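Histidine phosphotransfer protein (Medicago truncatula, PDB 4G78) probably acts as a phosphorelay intermediate in cytokinin signalling, passing phosphoryl groups between sensor histidine kinases and response regulators. Local coordinates at residues K56-M61 and R115-L120; F19-L24 and A91-N96; R9-H14 and K136-I141; V68-K73 and Q108-C113. All coordinates share one frame; numbering follows the deposited sequence.

How the contacts relate
Helix 110-145 supplies one side of contacts 4, 1 and 3 in turn: contact 4 lies near its start, contact 1 follows, its centre about 13 Å from that of contact 4, and contact 3 lies about 42 Å from contact 4 between centres. Contact 2 uses helix 92-99, but touches contact 1 where L120 CD1 meets V94 CG1 at 3.7 Å. Along the chain contact 3 encloses the other three, contact 4 nests inside contact 1, and contact 2 crosses both of these. Contacts 1 and 4 join helices of the HPt bundle, whereas contacts 2 and 3, sharing helix 6-20 with centres about 19 Å apart, hold that N-terminal helix and the turn after it against the bundle.

Contact 1 of 4, residues K56-M61 and R115-L120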
loop_
_atom_site.group_PDB
_atom_site.type_symbol
_atom_site.label_atom_id
_atom_site.label_comp_id
_atom_site.label_asym_id
_atom_site.label_seq_id
_atom_site.Cartn_x
_atom_site.Cartn_y
_atom_site.Cartn_z
ATOM N N LYS A 56 7.244 -1.571 9.636
ATOM C CA LYS A 56 7.367 -1.784 11.081
ATOM C C LYS A 56 6.232 -2.603 11.586
ATOM O O LYS A 56 6.433 -3.571 12.425
ATOM C CB LYS A 56 7.501 -0.451 11.790
ATOM C CG LYS A 56 8.862 0.191 11.703
ATOM C CD LYS A 56 9.383 0.585 13.102
ATOM C CE LYS A 56 10.689 1.316 12.976
ATOM N NZ LYS A 56 11.854 0.363 12.849
ATOM N N LEU A 57 4.986 -2.307 11.208
ATOM C CA LEU A 57 3.844 -2.999 11.654
ATOM C C LEU A 57 3.861 -4.465 11.254
ATOM O O LEU A 57 3.575 -5.378 12.031
ATOM C CB LEU A 57 2.564 -2.243 11.254
ATOM C CG LEU A 57 1.281 -2.807 11.725
ATOM C CD1 LEU A 57 0.235 -1.700 11.730
ATOM C CD2 LEU A 57 0.779 -3.932 10.856
ATOM N N LEU A 58 4.170 -4.729 9.970
ATOM C CA LEU A 58 4.240 -6.101 9.497
ATOM C C LEU A 58 5.298 -6.863 10.267
ATOM O O LEU A 58 5.063 -8.082 10.577
ATOM C CB LEU A 58 4.599 -6.135 7.998
ATOM C CG LEU A 58 3.469 -5.675 7.096
ATOM C CD1 LEU A 58 3.743 -5.743 5.617
ATOM C CD2 LEU A 58 2.312 -6.617 7.227
ATOM N N ASN A 59 6.437 -6.266 10.542
ATOM C CA ASN A 59 7.482 -6.971 11.337
ATOM C C ASN A 59 6.933 -7.274 12.731
ATOM O O ASN A 59 7.142 -8.381 13.280
ATOM C CB ASN A 59 8.726 -6.145 11.375
ATOM C CG ASN A 59 9.499 -6.093 10.101
ATOM O OD1 ASN A 59 10.331 -5.115 9.968
ATOM N ND2 ASN A 59 9.191 -7.111 9.243
ATOM N N ASN A 60 6.189 -6.318 13.333
ATOM C CA ASN A 60 5.584 -6.589 14.632
ATOM C C ASN A 60 4.619 -7.686 14.609
ATOM O O ASN A 60 4.548 -8.528 15.541
ATOM C CB ASN A 60 4.939 -5.297 15.185
ATOM C CG ASN A 60 5.957 -4.295 15.654
ATOM O OD1 ASN A 60 6.978 -4.701 16.138
ATOM N ND2 ASN A 60 5.797 -3.024 15.691
ATOM N N MET A 61 3.799 -7.792 13.556
ATOM C CA MET A 61 2.842 -8.842 13.445
ATOM C C MET A 61 3.531 -10.211 13.290
ATOM O O MET A 61 3.118 -11.218 13.892
ATOM C CB MET A 61 1.888 -8.705 12.220
ATOM C CG MET A 61 0.896 -7.598 12.429
ATOM S SD MET A 61 -0.196 -7.286 11.055
ATOM C CE MET A 61 -1.502 -8.412 11.540
ATOM N N ARG A 115 -2.042 -17.520 7.562
ATOM C CA ARG A 115 -2.435 -17.331 6.128
ATOM C C ARG A 115 -2.668 -15.877 5.863
ATOM O O ARG A 115 -2.325 -15.360 4.773
ATOM C CB ARG A 115 -3.707 -18.171 5.888
ATOM C CG ARG A 115 -3.402 -19.701 5.888
ATOM C CD ARG A 115 -4.607 -20.403 5.248
ATOM N NE ARG A 115 -5.740 -20.509 6.090
ATOM C CZ ARG A 115 -6.014 -21.357 7.039
ATOM N NH1 ARG A 115 -5.178 -22.348 7.363
ATOM N NH2 ARG A 115 -7.168 -21.268 7.726
ATOM N N CYS A 116 -3.441 -15.197 6.724
ATOM C CA CYS A 116 -3.737 -13.798 6.556
ATOM C C CYS A 116 -2.457 -12.963 6.468
ATOM O O CYS A 116 -2.309 -12.058 5.643
ATOM C CB CYS A 116 -4.633 -13.232 7.666
ATOM S SG CYS A 116 -6.258 -13.952 7.721
ATOM N N LEU A 117 -1.484 -13.231 7.342
ATOM C CA LEU A 117 -0.210 -12.502 7.315
ATOM C C LEU A 117 0.591 -12.743 6.044
ATOM O O LEU A 117 1.166 -11.801 5.465
ATOM C CB LEU A 117 0.616 -12.789 8.554
ATOM C CG LEU A 117 1.948 -11.980 8.630
ATOM C CD1 LEU A 117 1.660 -10.460 8.561
ATOM C CD2 LEU A 117 2.788 -12.506 9.748
ATOM N N GLN A 118 0.564 -13.987 5.556
ATOM C CA GLN A 118 1.247 -14.253 4.312
ATOM C C GLN A 118 0.592 -13.453 3.144
ATOM O O GLN A 118 1.338 -12.862 2.356
ATOM C CB GLN A 118 1.232 -15.746 3.970
ATOM C CG GLN A 118 2.034 -16.655 4.857
ATOM C CD GLN A 118 1.667 -18.135 4.860
ATOM O OE1 GLN A 118 0.605 -18.583 4.437
ATOM N NE2 GLN A 118 2.651 -18.830 5.393
ATOM N N GLN A 119 -0.694 -13.399 3.135
ATOM C CA GLN A 119 -1.370 -12.618 2.095
ATOM C C GLN A 119 -1.042 -11.148 2.249
ATOM O O GLN A 119 -0.884 -10.444 1.246
ATOM C CB GLN A 119 -2.845 -12.852 2.163
ATOM C CG GLN A 119 -3.285 -14.183 1.662
ATOM C CD GLN A 119 -2.761 -14.331 0.193
ATOM O OE1 GLN A 119 -3.121 -13.520 -0.691
ATOM N NE2 GLN A 119 -1.840 -15.318 0.020
ATOM N N LEU A 120 -1.031 -10.669 3.473
ATOM C CA LEU A 120 -0.757 -9.259 3.731
ATOM C C LEU A 120 0.637 -8.867 3.274
ATOM O O LEU A 120 0.859 -7.835 2.611
ATOM C CB LEU A 120 -0.961 -8.974 5.217
ATOM C CG LEU A 120 -0.719 -7.542 5.653
ATOM C CD1 LEU A 120 -1.607 -6.579 4.889
ATOM C CD2 LEU A 120 -0.933 -7.395 7.146
#
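L58 sends its CD2 methyl across to L120, where it lies 3.3 Å from CD2 and also touches CG. That is shorter than usual van der Waals contact, but L58 is modelled in two conformers, so the closeness is doubtful evidence of strain. The same L58 methyl lies 4.1 Å from L117 CD1, and thus meets two leucines one helical turn apart. M61, also modelled in two conformers, contributes at two points: CB packs 4.1 Å from L117 CD1, and SD lies 4.0 Å from L120 CD2, the two side chains crossing at about a right angle. The M61 chain is extended at chi2 (177°), which places SD far enough out to meet that methyl. These are buried residues of the four-helix bundle characteristic of HPt domains. Segments 56-61 and 115-120 run in nearly opposite directions, at 156°, their axes 11.2 Å apart at closest, a spacing that leucine and methionine are long enough to span. Further out, F101 packs against both M61 and L120, and V97 and C98 of helix 92-99 touch L120. M61 and N60 also touch H78 of helix 72-89, the helix that carries H80, the predicted phosphorylation site.

Contact 2 of 4, residues F19-L24 and A91-N96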
loop_
_atom_site.group_PDB
_atom_site.type_symbol
_atom_site.label_atom_id
_atom_site.label_comp_id
_atom_site.label_asym_id
_atom_site.label_seq_id
_atom_site.Cartn_x
_atom_site.Cartn_y
_atom_site.Cartn_z
ATOM N N PHE A 19 -5.195 0.377 -10.871
ATOM C CA PHE A 19 -6.578 0.528 -10.490
ATOM C C PHE A 19 -7.424 -0.670 -10.970
ATOM O O PHE A 19 -8.223 -1.211 -10.209
ATOM C CB PHE A 19 -7.173 1.836 -11.065
ATOM C CG PHE A 19 -6.830 3.036 -10.235
ATOM C CD1 PHE A 19 -7.649 3.404 -9.174
ATOM C CD2 PHE A 19 -5.697 3.798 -10.482
ATOM C CE1 PHE A 19 -7.354 4.514 -8.393
ATOM C CE2 PHE A 19 -5.377 4.898 -9.671
ATOM C CZ PHE A 19 -6.217 5.219 -8.632
ATOM N N GLN A 20 -7.243 -1.106 -12.220
ATOM C CA GLN A 20 -8.111 -2.150 -12.759
ATOM C C GLN A 20 -7.960 -3.440 -11.971
ATOM O O GLN A 20 -8.927 -4.176 -11.757
ATOM C CB GLN A 20 -7.814 -2.333 -14.250
ATOM C CG GLN A 20 -8.855 -3.180 -14.957
ATOM C CD GLN A 20 -8.693 -4.671 -14.765
ATOM O OE1 GLN A 20 -7.585 -5.161 -14.505
ATOM N NE2 GLN A 20 -9.763 -5.401 -14.979
ATOM N N GLN A 21 -6.720 -3.753 -11.554
ATOM C CA GLN A 21 -6.413 -4.951 -10.783
ATOM C C GLN A 21 -6.659 -4.781 -9.286
ATOM O O GLN A 21 -6.465 -5.710 -8.515
ATOM C CB GLN A 21 -5.026 -5.445 -11.116
ATOM C CG GLN A 21 -4.948 -6.090 -12.495
ATOM C CD GLN A 21 -5.678 -7.422 -12.512
ATOM O OE1 GLN A 21 -5.186 -8.365 -11.848
ATOM N NE2 GLN A 21 -6.787 -7.531 -13.179
ATOM N N GLY A 22 -7.078 -3.592 -8.859
ATOM C CA GLY A 22 -7.519 -3.398 -7.482
ATOM C C GLY A 22 -6.443 -3.016 -6.496
ATOM O O GLY A 22 -6.728 -2.998 -5.293
ATOM N N TYR A 23 -5.232 -2.724 -6.949
ATOM C CA TYR A 23 -4.178 -2.296 -6.044
ATOM C C TYR A 23 -4.485 -0.954 -5.397
ATOM O O TYR A 23 -4.070 -0.695 -4.266
ATOM C CB TYR A 23 -2.837 -2.228 -6.749
ATOM C CG TYR A 23 -2.281 -3.550 -7.141
ATOM C CD1 TYR A 23 -1.816 -4.429 -6.141
ATOM C CD2 TYR A 23 -2.268 -4.016 -8.440
ATOM C CE1 TYR A 23 -1.362 -5.685 -6.457
ATOM C CE2 TYR A 23 -1.770 -5.234 -8.735
ATOM C CZ TYR A 23 -1.316 -6.086 -7.702
ATOM O OH TYR A 23 -0.798 -7.319 -7.994
ATOM N N LEU A 24 -5.118 -0.059 -6.172
ATOM C CA LEU A 24 -5.396 1.312 -5.773
ATOM C C LEU A 24 -6.880 1.566 -5.889
ATOM O O LEU A 24 -7.545 1.008 -6.760
ATOM C CB LEU A 24 -4.674 2.290 -6.720
ATOM C CG LEU A 24 -3.161 2.138 -6.744
ATOM C CD1 LEU A 24 -2.577 3.032 -7.844
ATOM C CD2 LEU A 24 -2.552 2.400 -5.394
ATOM N N ALA A 91 -4.677 1.993 -0.633
ATOM C CA ALA A 91 -4.075 0.670 -0.866
ATOM C C ALA A 91 -5.168 -0.389 -0.648
ATOM O O ALA A 91 -5.284 -0.993 0.410
ATOM C CB ALA A 91 -2.908 0.473 0.057
ATOM N N ALA A 92 -6.011 -0.581 -1.676
ATOM C CA ALA A 92 -7.259 -1.291 -1.539
ATOM C C ALA A 92 -7.093 -2.776 -1.208
ATOM O O ALA A 92 -7.730 -3.299 -0.318
ATOM C CB ALA A 92 -8.080 -1.137 -2.812
ATOM N N ARG A 93 -6.226 -3.463 -1.969
ATOM C CA ARG A 93 -6.009 -4.890 -1.715
ATOM C C ARG A 93 -5.382 -5.110 -0.365
ATOM O O ARG A 93 -5.725 -6.072 0.350
ATOM C CB ARG A 93 -5.255 -5.551 -2.855
ATOM C CG ARG A 93 -6.139 -5.944 -4.024
ATOM C CD ARG A 93 -5.399 -6.144 -5.326
ATOM N NE ARG A 93 -4.459 -7.261 -5.262
ATOM C CZ ARG A 93 -3.961 -7.862 -6.350
ATOM N NH1 ARG A 93 -4.374 -7.532 -7.548
ATOM N NH2 ARG A 93 -3.041 -8.805 -6.194
ATOM N N VAL A 94 -4.435 -4.257 0.050
ATOM C CA VAL A 94 -3.827 -4.385 1.377
ATOM C C VAL A 94 -4.905 -4.191 2.442
ATOM O O VAL A 94 -5.006 -4.977 3.402
ATOM C CB VAL A 94 -2.653 -3.417 1.535
ATOM C CG1 VAL A 94 -2.123 -3.468 2.982
ATOM C CG2 VAL A 94 -1.530 -3.683 0.565
ATOM N N LYS A 95 -5.725 -3.137 2.307
ATOM C CA LYS A 95 -6.787 -2.860 3.267
ATOM C C LYS A 95 -7.701 -4.066 3.414
ATOM O O LYS A 95 -8.097 -4.432 4.542
ATOM C CB LYS A 95 -7.572 -1.617 2.793
ATOM C CG LYS A 95 -8.894 -1.415 3.482
ATOM C CD LYS A 95 -9.677 -0.284 2.900
ATOM C CE LYS A 95 -11.148 -0.417 2.979
ATOM N NZ LYS A 95 -11.803 -1.220 1.910
ATOM N N ASN A 96 -8.068 -4.671 2.287
ATOM C CA ASN A 96 -9.043 -5.722 2.358
ATOM C C ASN A 96 -8.447 -6.949 3.007
ATOM O O ASN A 96 -9.126 -7.627 3.800
ATOM C CB ASN A 96 -9.644 -5.909 0.985
ATOM C CG ASN A 96 -10.503 -4.678 0.564
ATOM O OD1 ASN A 96 -11.054 -3.958 1.478
ATOM N ND2 ASN A 96 -10.645 -4.437 -0.678
HETATM O O HOH W 1 -3.314 -2.590 -2.293
#
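R93 reaches back to Q21, G22 and Y23, the turn that ends helix 6-20 in a Schellman motif. G22 takes the positive phi of that motif, which suits glycine because a CB would press on the Q21 carbonyl oxygen. R93 starts with CG beside its backbone N, then bends at chi3 (64°), which turns NE so that the guanidinium carried on from it lies over Y23. The tyrosine has CG beside its own backbone N (chi1 -69°). The guanidinium lies flat on the Y23 ring, planes 22° apart and centres 3.9 Å apart, an off-centre cation-pi stack with R93 CZ 3.4 Å from Y23 CE1. In its own plane, R93 NH1 donates to Q21 O at 2.9 Å, so the group is held by face and edge together. NE forms a salt bridge with E123 of helix 110-145. A91 is the N-cap of helix 92-99, and A92 N donates to Y23 O at 3.2 Å. Y23 O also accepts from a water at 2.8 Å, and that water accepts from V94 N at 3.1 Å.

Contact 3 of 4, residues R9-H14 and K136-I141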
loop_
_atom_site.group_PDB
_atom_site.type_symbol
_atom_site.label_atom_id
_atom_site.label_comp_id
_atom_site.label_asym_id
_atom_site.label_seq_id
_atom_site.Cartn_x
_atom_site.Cartn_y
_atom_site.Cartn_z
ATOM N N ARG A 9 2.939 7.392 -21.772
ATOM C CA ARG A 9 2.031 6.289 -22.045
ATOM C C ARG A 9 2.212 5.188 -21.006
ATOM O O ARG A 9 1.235 4.643 -20.505
ATOM C CB ARG A 9 2.233 5.716 -23.448
ATOM C CG ARG A 9 1.771 6.636 -24.563
ATOM C CD ARG A 9 1.837 5.919 -25.915
ATOM N NE ARG A 9 3.109 6.173 -26.567
ATOM C CZ ARG A 9 4.058 5.279 -26.773
ATOM N NH1 ARG A 9 3.921 4.029 -26.364
ATOM N NH2 ARG A 9 5.160 5.666 -27.382
ATOM N N LYS A 10 3.452 4.853 -20.681
ATOM C CA LYS A 10 3.686 3.786 -19.711
ATOM C C LYS A 10 3.125 4.175 -18.349
ATOM O O LYS A 10 2.532 3.341 -17.646
ATOM C CB LYS A 10 5.148 3.403 -19.632
ATOM C CG LYS A 10 5.431 2.252 -18.675
ATOM C CD LYS A 10 4.818 0.932 -18.965
ATOM C CE LYS A 10 5.374 0.271 -20.184
ATOM N NZ LYS A 10 6.764 -0.174 -19.970
ATOM N N LEU A 11 3.343 5.424 -17.931
ATOM C CA LEU A 11 2.843 5.855 -16.646
ATOM C C LEU A 11 1.338 5.746 -16.596
ATOM O O LEU A 11 0.756 5.190 -15.637
ATOM C CB LEU A 11 3.320 7.265 -16.351
ATOM C CG LEU A 11 2.794 7.901 -15.070
ATOM C CD1 LEU A 11 3.061 7.037 -13.847
ATOM C CD2 LEU A 11 3.378 9.263 -14.924
ATOM N N ARG A 12 0.641 6.277 -17.629
ATOM C CA ARG A 12 -0.815 6.215 -17.606
ATOM C C ARG A 12 -1.269 4.744 -17.644
ATOM O O ARG A 12 -2.259 4.400 -16.967
ATOM C CB ARG A 12 -1.399 6.989 -18.801
ATOM C CG ARG A 12 -1.255 8.480 -18.684
ATOM C CD ARG A 12 -2.030 9.231 -19.771
ATOM N NE ARG A 12 -1.579 8.996 -21.076
ATOM C CZ ARG A 12 -0.722 9.705 -21.809
ATOM N NH1 ARG A 12 -0.120 10.773 -21.312
ATOM N NH2 ARG A 12 -0.429 9.300 -23.037
ATOM N N ASP A 13 -0.640 3.916 -18.441
ATOM C CA ASP A 13 -1.048 2.522 -18.596
ATOM C C ASP A 13 -0.832 1.737 -17.286
ATOM O O ASP A 13 -1.679 0.967 -16.853
ATOM C CB ASP A 13 -0.295 1.854 -19.720
ATOM C CG ASP A 13 -0.721 2.331 -21.116
ATOM O OD1 ASP A 13 -1.810 2.887 -21.233
ATOM O OD2 ASP A 13 0.089 2.085 -22.052
ATOM N N HIS A 14 0.349 1.951 -16.676
ATOM C CA HIS A 14 0.676 1.234 -15.431
ATOM C C HIS A 14 -0.262 1.652 -14.298
ATOM O O HIS A 14 -0.754 0.826 -13.548
ATOM C CB HIS A 14 2.131 1.571 -15.134
ATOM C CG HIS A 14 2.539 0.976 -13.790
ATOM N ND1 HIS A 14 2.637 -0.364 -13.566
ATOM C CD2 HIS A 14 2.862 1.591 -12.628
ATOM C CE1 HIS A 14 2.974 -0.587 -12.309
ATOM N NE2 HIS A 14 3.150 0.577 -11.707
ATOM N N LYS A 136 9.035 6.072 -10.276
ATOM C CA LYS A 136 10.216 6.138 -11.154
ATOM C C LYS A 136 9.860 6.838 -12.448
ATOM O O LYS A 136 10.587 7.716 -12.923
ATOM C CB LYS A 136 10.706 4.684 -11.442
ATOM C CG LYS A 136 11.930 4.624 -12.425
ATOM C CD LYS A 136 12.280 3.155 -12.738
ATOM C CE LYS A 136 13.531 2.951 -13.480
ATOM N NZ LYS A 136 13.481 3.288 -14.888
ATOM N N LEU A 137 8.749 6.435 -13.055
ATOM C CA LEU A 137 8.340 7.035 -14.319
ATOM C C LEU A 137 8.030 8.523 -14.127
ATOM O O LEU A 137 8.406 9.354 -14.964
ATOM C CB LEU A 137 7.103 6.313 -14.856
ATOM C CG LEU A 137 7.348 4.823 -15.240
ATOM C CD1 LEU A 137 6.005 4.130 -15.416
ATOM C CD2 LEU A 137 8.204 4.741 -16.508
ATOM N N GLN A 138 7.327 8.878 -13.050
ATOM C CA GLN A 138 7.004 10.281 -12.800
ATOM C C GLN A 138 8.263 11.100 -12.683
ATOM O O GLN A 138 8.350 12.236 -13.203
ATOM C CB GLN A 138 6.258 10.470 -11.483
ATOM C CG GLN A 138 4.862 9.997 -11.628
ATOM C CD GLN A 138 3.998 10.089 -10.410
ATOM O OE1 GLN A 138 2.762 9.914 -10.501
ATOM N NE2 GLN A 138 4.560 10.259 -9.263
ATOM N N GLN A 139 9.261 10.588 -11.990
ATOM C CA GLN A 139 10.524 11.279 -11.786
ATOM C C GLN A 139 11.281 11.493 -13.115
ATOM O O GLN A 139 11.898 12.484 -13.335
ATOM C CB GLN A 139 11.357 10.590 -10.731
ATOM C CG GLN A 139 10.700 10.747 -9.338
ATOM C CD GLN A 139 10.369 12.129 -8.917
ATOM O OE1 GLN A 139 11.035 13.118 -9.051
ATOM N NE2 GLN A 139 9.121 12.022 -8.433
ATOM N N GLU A 140 11.231 10.432 -13.964
ATOM C CA GLU A 140 11.899 10.549 -15.257
ATOM C C GLU A 140 11.217 11.614 -16.130
ATOM O O GLU A 140 11.889 12.355 -16.849
ATOM C CB GLU A 140 11.937 9.208 -15.957
ATOM C CG GLU A 140 12.873 8.235 -15.288
ATOM C CD GLU A 140 12.853 6.856 -15.877
ATOM O OE1 GLU A 140 12.142 6.607 -16.847
ATOM O OE2 GLU A 140 13.633 5.997 -15.325
ATOM N N ILE A 141 9.911 11.687 -16.088
ATOM C CA ILE A 141 9.171 12.722 -16.807
ATOM C C ILE A 141 9.548 14.096 -16.287
ATOM O O ILE A 141 9.826 15.042 -17.060
ATOM C CB ILE A 141 7.685 12.462 -16.747
ATOM C CG1 ILE A 141 7.332 11.228 -17.598
ATOM C CG2 ILE A 141 6.881 13.695 -17.194
ATOM C CD1 ILE A 141 5.947 10.701 -17.416
#
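L11 of helix 6-20 faces L137 of helix 110-145, and its side chain can be followed outward atom by atom. L11 CB lies 4.2 Å from L137 CB, the point where the two backbones come nearest. CG is anti to the backbone N (chi1 176°), and beyond it the two methyls diverge. L11 CD1 touches Q138 CG at 4.1 Å; CD2 is nearer to that carbon, at 3.7 Å, and also lies 3.9 Å from I141 CD1. Q138 is modelled in two conformers. The branched leucine is thus set against L137 and I141, one turn apart, and against Q138 next to L137, whose chain crosses it at about a right angle. L137 answers with CD1, which rests 3.8 Å from the L11 CA and equally close to K10 CG. K10 therefore serves with its aliphatic part, while its chain bends on from CG and carries NZ to a hydrogen bond with Y133 OH. Segments 9-14 and 136-141 are antiparallel at 153°, their axes 9.7 Å apart at closest, a spacing that lets CB atoms approach one another. This packing attaches the N-terminal helix to the far end of the long helix 110-145. L134 of that helix also touches L11, and L7 packs on I141. With no hydrogen bond between the two segments, the contact rests on apolar shape fit, to which K10 and Q138 lend their CH2 groups.

Contact 4 of 4, residues V68-K73 and Q108-C113; sequences VPVNFK and QNLEGC
The F72 ring is covered over its centre on both faces, as a flat aromatic group allows, by Q108 from across the contact and by V70 from its own segment. Q108 CA sits 3.5 Å from the ring centroid and only 9° off its normal, a CH-pi contact, and Q108 CB lies 3.6 Å from F72 CD2. V70 CG1 stands over the opposite face, though V70 is modelled in two conformers. At the edge come L110 CA and C113 SG, the latter a sulfur-aromatic contact 3.9 Å from F72 CD1; C113 also has two conformers. V70 CG2 meets L110 CD1 at 4.0 Å. Q108 takes the positive-phi place of a Schellman motif, and asparagine suits N109, the next helix's N-cap: its amide OD1 accepts from G112 N at 2.8 Å, the donor lying above the amide plane. The contact packs the start of helix 72-89 against the turn between helices 101-106 and 110-145, with L65 of helix 41-66 touching L110 and C113, and F104 touching N109 and C113.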
loop_
_atom_site.group_PDB
_atom_site.type_symbol
_atom_site.label_atom_id
_atom_site.label_comp_id
_atom_site.label_asym_id
_atom_site.label_seq_id
_atom_site.Cartn_x
_atom_site.Cartn_y
_atom_site.Cartn_z
ATOM N N VAL A 68 4.839 -17.659 21.975
ATOM C CA VAL A 68 4.033 -18.717 22.599
ATOM C C VAL A 68 3.753 -18.262 24.001
ATOM O O VAL A 68 4.677 -18.141 24.772
ATOM C CB VAL A 68 4.761 -20.053 22.598
ATOM C CG1 VAL A 68 3.806 -21.099 23.189
ATOM C CG2 VAL A 68 5.243 -20.380 21.198
ATOM N N PRO A 69 2.496 -18.078 24.400
ATOM C CA PRO A 69 1.297 -18.134 23.583
ATOM C C PRO A 69 1.144 -16.883 22.705
ATOM O O PRO A 69 1.840 -15.861 22.892
ATOM C CB PRO A 69 0.150 -18.124 24.577
ATOM C CG PRO A 69 0.666 -17.677 25.871
ATOM C CD PRO A 69 2.148 -17.825 25.797
ATOM N N VAL A 70 0.344 -16.998 21.704
ATOM C CA VAL A 70 0.086 -15.866 20.774
ATOM C C VAL A 70 -0.931 -14.929 21.383
ATOM O O VAL A 70 -1.925 -15.368 21.884
ATOM C CB VAL A 70 -0.459 -16.515 19.496
ATOM C CG1 VAL A 70 -0.997 -15.422 18.482
ATOM C CG2 VAL A 70 0.630 -17.252 18.752
ATOM N N ASN A 71 -0.718 -13.609 21.298
ATOM C CA ASN A 71 -1.616 -12.621 21.771
ATOM C C ASN A 71 -2.491 -12.174 20.565
ATOM O O ASN A 71 -2.149 -11.296 19.787
ATOM C CB ASN A 71 -0.875 -11.449 22.336
ATOM C CG ASN A 71 -1.792 -10.497 23.091
ATOM O OD1 ASN A 71 -2.944 -10.299 22.660
ATOM N ND2 ASN A 71 -1.124 -9.893 24.057
ATOM N N PHE A 72 -3.593 -12.932 20.361
ATOM C CA PHE A 72 -4.509 -12.646 19.292
ATOM C C PHE A 72 -5.110 -11.250 19.369
ATOM O O PHE A 72 -5.455 -10.705 18.299
ATOM C CB PHE A 72 -5.598 -13.747 19.222
ATOM C CG PHE A 72 -4.998 -15.053 18.805
ATOM C CD1 PHE A 72 -4.772 -15.335 17.484
ATOM C CD2 PHE A 72 -4.740 -16.061 19.716
ATOM C CE1 PHE A 72 -4.207 -16.504 17.106
ATOM C CE2 PHE A 72 -4.176 -17.217 19.315
ATOM C CZ PHE A 72 -3.977 -17.526 17.950
ATOM N N LYS A 73 -5.298 -10.673 20.568
ATOM C CA LYS A 73 -5.861 -9.327 20.675
ATOM C C LYS A 73 -4.905 -8.316 20.090
ATOM O O LYS A 73 -5.304 -7.444 19.373
ATOM C CB LYS A 73 -6.170 -8.972 22.160
ATOM C CG LYS A 73 -7.328 -9.774 22.705
ATOM C CD LYS A 73 -7.566 -9.587 24.164
ATOM C CE LYS A 73 -8.832 -10.327 24.620
ATOM N NZ LYS A 73 -8.637 -11.093 25.853
ATOM N N GLN A 108 -8.936 -17.340 18.123
ATOM C CA GLN A 108 -7.653 -17.801 18.501
ATOM C C GLN A 108 -7.156 -18.879 17.579
ATOM O O GLN A 108 -6.544 -19.823 17.993
ATOM C CB GLN A 108 -7.672 -18.142 19.985
ATOM C CG GLN A 108 -8.219 -17.016 20.845
ATOM C CD GLN A 108 -8.116 -17.291 22.314
ATOM O OE1 GLN A 108 -7.137 -17.746 22.774
ATOM N NE2 GLN A 108 -9.123 -16.962 23.023
ATOM N N ASN A 109 -7.351 -18.649 16.276
ATOM C CA ASN A 109 -6.922 -19.569 15.237
ATOM C C ASN A 109 -5.603 -19.072 14.623
ATOM O O ASN A 109 -5.572 -18.162 13.768
ATOM C CB ASN A 109 -7.939 -19.676 14.151
ATOM C CG ASN A 109 -7.774 -20.576 12.940
ATOM O OD1 ASN A 109 -6.671 -20.999 12.470
ATOM N ND2 ASN A 109 -8.894 -20.937 12.273
ATOM N N LEU A 110 -4.588 -19.727 14.953
ATOM C CA LEU A 110 -3.274 -19.343 14.476
ATOM C C LEU A 110 -2.930 -19.706 13.036
ATOM O O LEU A 110 -2.506 -18.848 12.244
ATOM C CB LEU A 110 -2.172 -19.988 15.297
ATOM C CG LEU A 110 -0.693 -19.793 14.949
ATOM C CD1 LEU A 110 -0.199 -18.389 15.040
ATOM C CD2 LEU A 110 0.175 -20.903 15.400
ATOM N N GLU A 111 -3.321 -20.793 12.585
ATOM C CA GLU A 111 -3.087 -21.079 11.153
ATOM C C GLU A 111 -3.840 -20.130 10.226
ATOM O O GLU A 111 -3.289 -19.706 9.234
ATOM C CB GLU A 111 -3.298 -22.577 10.942
ATOM C CG GLU A 111 -2.361 -23.455 11.766
ATOM C CD GLU A 111 -2.318 -24.938 11.582
ATOM O OE1 GLU A 111 -2.276 -25.287 10.341
ATOM O OE2 GLU A 111 -2.244 -25.827 12.466
ATOM N N GLY A 112 -5.070 -19.733 10.564
ATOM C CA GLY A 112 -5.739 -18.646 9.834
ATOM C C GLY A 112 -4.990 -17.338 9.815
ATOM O O GLY A 112 -4.847 -16.655 8.850
ATOM N N CYS A 113 -4.523 -16.974 10.999
ATOM C CA CYS A 113 -3.761 -15.747 11.129
ATOM C C CYS A 113 -2.483 -15.800 10.272
ATOM O O CYS A 113 -2.102 -14.773 9.667
ATOM C CB CYS A 113 -3.420 -15.398 12.568
ATOM S SG CYS A 113 -4.784 -14.860 13.590
#